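PDB 4R3L: N-alpha-acetyltransferase from Sulfolobus solfataricus P2, which transfers the acetyl group of acetyl-CoA to the free alpha-amino group of protein N-termini, with a preference for serine. Local coordinates for residues I103-L108 against I136-K141. Sequence-based numbering, arbitrary orientation.
Sequences IATTLL and IALYEK. With COA (coenzyme A), chain C.
The segments 103-108, the first turns of helix 103-119, and 136-141, the end of helix 133-141, cross at -49° with their axes 10.6 Å apart at closest approach, Thr105 and Leu138 bringing their CA atoms nearest, and no hydrogen bond passes between them. Leu138 spans the distance. Its CG stands anti to the backbone N (chi1 164°), which sends the forked end across to the other helix. CD2 settles against the methyl of Ala104, CB to CD2 3.7 Å, and meets CD1 of Leu108 tip to tip. CD1 lies 3.4 Å from OG1 of Thr105, an apolar neighbour for a hydroxyl whose hydrogen bond goes to the cofactor. Leu108 CD1 also abuts the edge of the Tyr139 ring, in its plane, 3.9 Å from CE1; Ile92 of strand 83-94 touches both side chains.

Coenzyme A lies against both helices. Ala104 N donates to O5A of one phosphate, and Thr105 grips O2A of the other twice, through N and through OG1 at 2.8 Å. The positive end of the dipole of helix 103-119 would probably favour the diphosphate's negative charge. At the far end of the cofactor, Tyr139 OH lies 3.0 Å from the thiol sulfur S1P. An alanine in place of Tyr139 would probably leave that sulfur without its hydroxyl neighbour and open a gap beside Leu108 CD1. Amides at a helix start holding the pyrophosphate, here ending the Q/RxxGxG/A signature with Gly102 N and Arg100 N as further donors to the cofactor, mark the GNAT acetyl-CoA site; a tyrosine beside the sulfur recurs in many members.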
loop_
_atom_site.group_PDB
_atom_site.type_symbol
_atom_site.label_atom_id
_atom_site.label_comp_id
_atom_site.label_asym_id
_atom_site.label_seq_id
_atom_site.Cartn_x
_atom_site.Cartn_y
_atom_site.Cartn_z
ATOM N N ILE A 103 3.185 -9.933 8.283
ATOM C CA ILE A 103 2.290 -9.931 7.130
ATOM C C ILE A 103 2.466 -8.659 6.301
ATOM O O ILE A 103 2.613 -8.728 5.075
ATOM C CB ILE A 103 0.817 -10.082 7.538
ATOM C CG1 ILE A 103 0.563 -11.517 8.027
ATOM C CG2 ILE A 103 -0.104 -9.764 6.346
ATOM C CD1 ILE A 103 -0.806 -11.755 8.615
ATOM N N ALA A 104 2.459 -7.500 6.953
ATOM C CA ALA A 104 2.564 -6.249 6.186
ATOM C C ALA A 104 3.920 -6.181 5.502
ATOM O O ALA A 104 4.038 -5.734 4.363
ATOM C CB ALA A 104 2.353 -5.037 7.074
ATOM N N THR A 105 4.956 -6.650 6.195
ATOM C CA THR A 105 6.281 -6.652 5.595
ATOM C C THR A 105 6.311 -7.494 4.341
ATOM O O THR A 105 6.892 -7.088 3.339
ATOM C CB THR A 105 7.359 -7.167 6.585
ATOM O OG1 THR A 105 7.468 -6.242 7.669
ATOM C CG2 THR A 105 8.702 -7.271 5.889
ATOM N N THR A 106 5.682 -8.668 4.373
ATOM C CA THR A 106 5.752 -9.523 3.207
ATOM C C THR A 106 4.812 -9.024 2.103
ATOM O O THR A 106 5.124 -9.169 0.927
ATOM C CB THR A 106 5.424 -10.989 3.552
ATOM O OG1 THR A 106 4.089 -11.082 4.076
ATOM C CG2 THR A 106 6.430 -11.516 4.584
ATOM N N LEU A 107 3.681 -8.433 2.479
ATOM C CA LEU A 107 2.805 -7.821 1.461
ATOM C C LEU A 107 3.569 -6.733 0.690
ATOM O O LEU A 107 3.513 -6.659 -0.545
ATOM C CB LEU A 107 1.534 -7.226 2.096
ATOM C CG LEU A 107 0.464 -8.232 2.542
ATOM C CD1 LEU A 107 -0.604 -7.563 3.405
ATOM C CD2 LEU A 107 -0.179 -8.915 1.333
ATOM N N LEU A 108 4.266 -5.870 1.422
ATOM C CA LEU A 108 5.042 -4.804 0.786
ATOM C C LEU A 108 6.154 -5.357 -0.089
ATOM O O LEU A 108 6.399 -4.839 -1.168
ATOM C CB LEU A 108 5.637 -3.856 1.831
ATOM C CG LEU A 108 4.698 -2.806 2.417
ATOM C CD1 LEU A 108 5.146 -2.386 3.805
ATOM C CD2 LEU A 108 4.638 -1.585 1.479
ATOM N N ILE A 136 4.388 3.716 10.462
ATOM C CA ILE A 136 5.621 4.459 10.208
ATOM C C ILE A 136 6.859 3.631 10.549
ATOM O O ILE A 136 7.890 3.672 9.841
ATOM C CB ILE A 136 5.646 5.770 11.010
ATOM C CG1 ILE A 136 4.521 6.704 10.545
ATOM C CG2 ILE A 136 6.985 6.466 10.871
ATOM C CD1 ILE A 136 4.462 8.000 11.330
ATOM N N ALA A 137 6.760 2.888 11.645
ATOM C CA ALA A 137 7.845 2.010 12.070
ATOM C C ALA A 137 8.114 0.952 11.008
ATOM O O ALA A 137 9.270 0.681 10.677
ATOM C CB ALA A 137 7.511 1.351 13.405
ATOM N N LEU A 138 7.035 0.367 10.494
ATOM C CA LEU A 138 7.096 -0.640 9.440
ATOM C C LEU A 138 7.895 -0.093 8.257
ATOM O O LEU A 138 8.924 -0.652 7.868
ATOM C CB LEU A 138 5.673 -1.037 9.022
ATOM C CG LEU A 138 5.388 -1.790 7.722
ATOM C CD1 LEU A 138 5.810 -3.229 7.841
ATOM C CD2 LEU A 138 3.902 -1.684 7.339
ATOM N N TYR A 139 7.435 1.032 7.716
ATOM C CA TYR A 139 8.063 1.631 6.543
ATOM C C TYR A 139 9.523 2.045 6.774
ATOM O O TYR A 139 10.372 1.885 5.891
ATOM C CB TYR A 139 7.241 2.840 6.083
ATOM C CG TYR A 139 5.763 2.543 5.890
ATOM C CD1 TYR A 139 5.328 1.338 5.349
ATOM C CD2 TYR A 139 4.804 3.470 6.257
ATOM C CE1 TYR A 139 3.970 1.082 5.171
ATOM C CE2 TYR A 139 3.464 3.218 6.094
ATOM C CZ TYR A 139 3.046 2.025 5.557
ATOM O OH TYR A 139 1.691 1.803 5.390
ATOM N N GLU A 140 9.834 2.597 7.938
ATOM C CA GLU A 140 11.228 2.966 8.197
ATOM C C GLU A 140 12.120 1.714 8.280
ATOM O O GLU A 140 13.268 1.729 7.837
ATOM C CB GLU A 140 11.343 3.810 9.472
ATOM C CG GLU A 140 10.845 5.247 9.291
ATOM C CD GLU A 140 10.830 6.037 10.590
ATOM O OE1 GLU A 140 10.890 5.407 11.669
ATOM O OE2 GLU A 140 10.755 7.285 10.528
ATOM N N LYS A 141 11.576 0.622 8.807
ATOM C CA LYS A 141 12.309 -0.645 8.826
ATOM C C LYS A 141 12.616 -1.145 7.417
ATOM O O LYS A 141 13.638 -1.788 7.195
ATOM C CB LYS A 141 11.533 -1.717 9.596
ATOM C CG LYS A 141 11.933 -1.852 11.061
ATOM C CD LYS A 141 11.900 -3.310 11.510
ATOM C CE LYS A 141 12.315 -3.462 12.973
ATOM N NZ LYS A 141 13.711 -3.008 13.253
HETATM N N1A COA C . 4.524 -0.748 17.161
HETATM C C2A COA C . 5.832 -0.632 16.850
HETATM N N3A COA C . 6.319 -1.170 15.730
HETATM C C4A COA C . 5.502 -1.856 14.873
HETATM C C5A COA C . 4.153 -1.995 15.165
HETATM C C6A COA C . 3.668 -1.418 16.349
HETATM N N6A COA C . 2.256 -1.537 16.695
HETATM N N7A COA C . 3.578 -2.725 14.132
HETATM C C8A COA C . 4.561 -3.024 13.237
HETATM N N9A COA C . 5.726 -2.498 13.666
HETATM C C1B COA C . 7.040 -2.605 13.012
HETATM C C2B COA C . 7.921 -3.497 13.795
HETATM O O2B COA C . 9.248 -3.145 13.626
HETATM C C3B COA C . 7.707 -4.782 13.170
HETATM O O3B COA C . 8.745 -5.618 13.495
HETATM P P3B COA C . 8.580 -6.624 14.687
HETATM O O7A COA C . 9.651 -7.711 14.607
HETATM O O8A COA C . 7.249 -7.261 14.605
HETATM O O9A COA C . 8.702 -5.888 15.986
HETATM C C4B COA C . 7.704 -4.408 11.745
HETATM O O4B COA C . 6.966 -3.211 11.709
HETATM C C5B COA C . 7.012 -5.403 10.912
HETATM O O5B COA C . 5.626 -5.414 11.109
HETATM P P1A COA C . 4.613 -6.426 10.442
HETATM O O1A COA C . 4.328 -7.591 11.350
HETATM O O2A COA C . 5.129 -6.845 9.126
HETATM O O3A COA C . 3.294 -5.534 10.325
HETATM P P2A COA C . 1.812 -6.022 10.553
HETATM O O4A COA C . 1.478 -6.165 12.029
HETATM O O5A COA C . 1.552 -7.284 9.792
HETATM O O6A COA C . 0.858 -4.880 9.945
HETATM C CBP COA C . 0.081 -2.571 9.787
HETATM C CCP COA C . 1.250 -3.563 10.066
HETATM C CDP COA C . 0.559 -1.164 10.023
HETATM C CEP COA C . -0.334 -2.756 8.329
HETATM C CAP COA C . -1.025 -2.968 10.739
HETATM O OAP COA C . -0.780 -2.561 12.087
HETATM C C9P COA C . -2.395 -2.422 10.383
HETATM O O9P COA C . -3.130 -3.021 9.555
HETATM N N8P COA C . -2.920 -1.221 10.997
HETATM C C7P COA C . -4.233 -0.664 10.683
HETATM C C6P COA C . -4.373 -0.220 9.198
HETATM C C5P COA C . -3.253 0.719 8.759
HETATM O O5P COA C . -2.960 1.691 9.502
HETATM N N4P COA C . -2.525 0.467 7.513
HETATM C C3P COA C . -1.451 1.349 7.103
HETATM C C2P COA C . -1.810 2.771 6.690
HETATM S S1P COA C . -0.612 3.711 5.800
#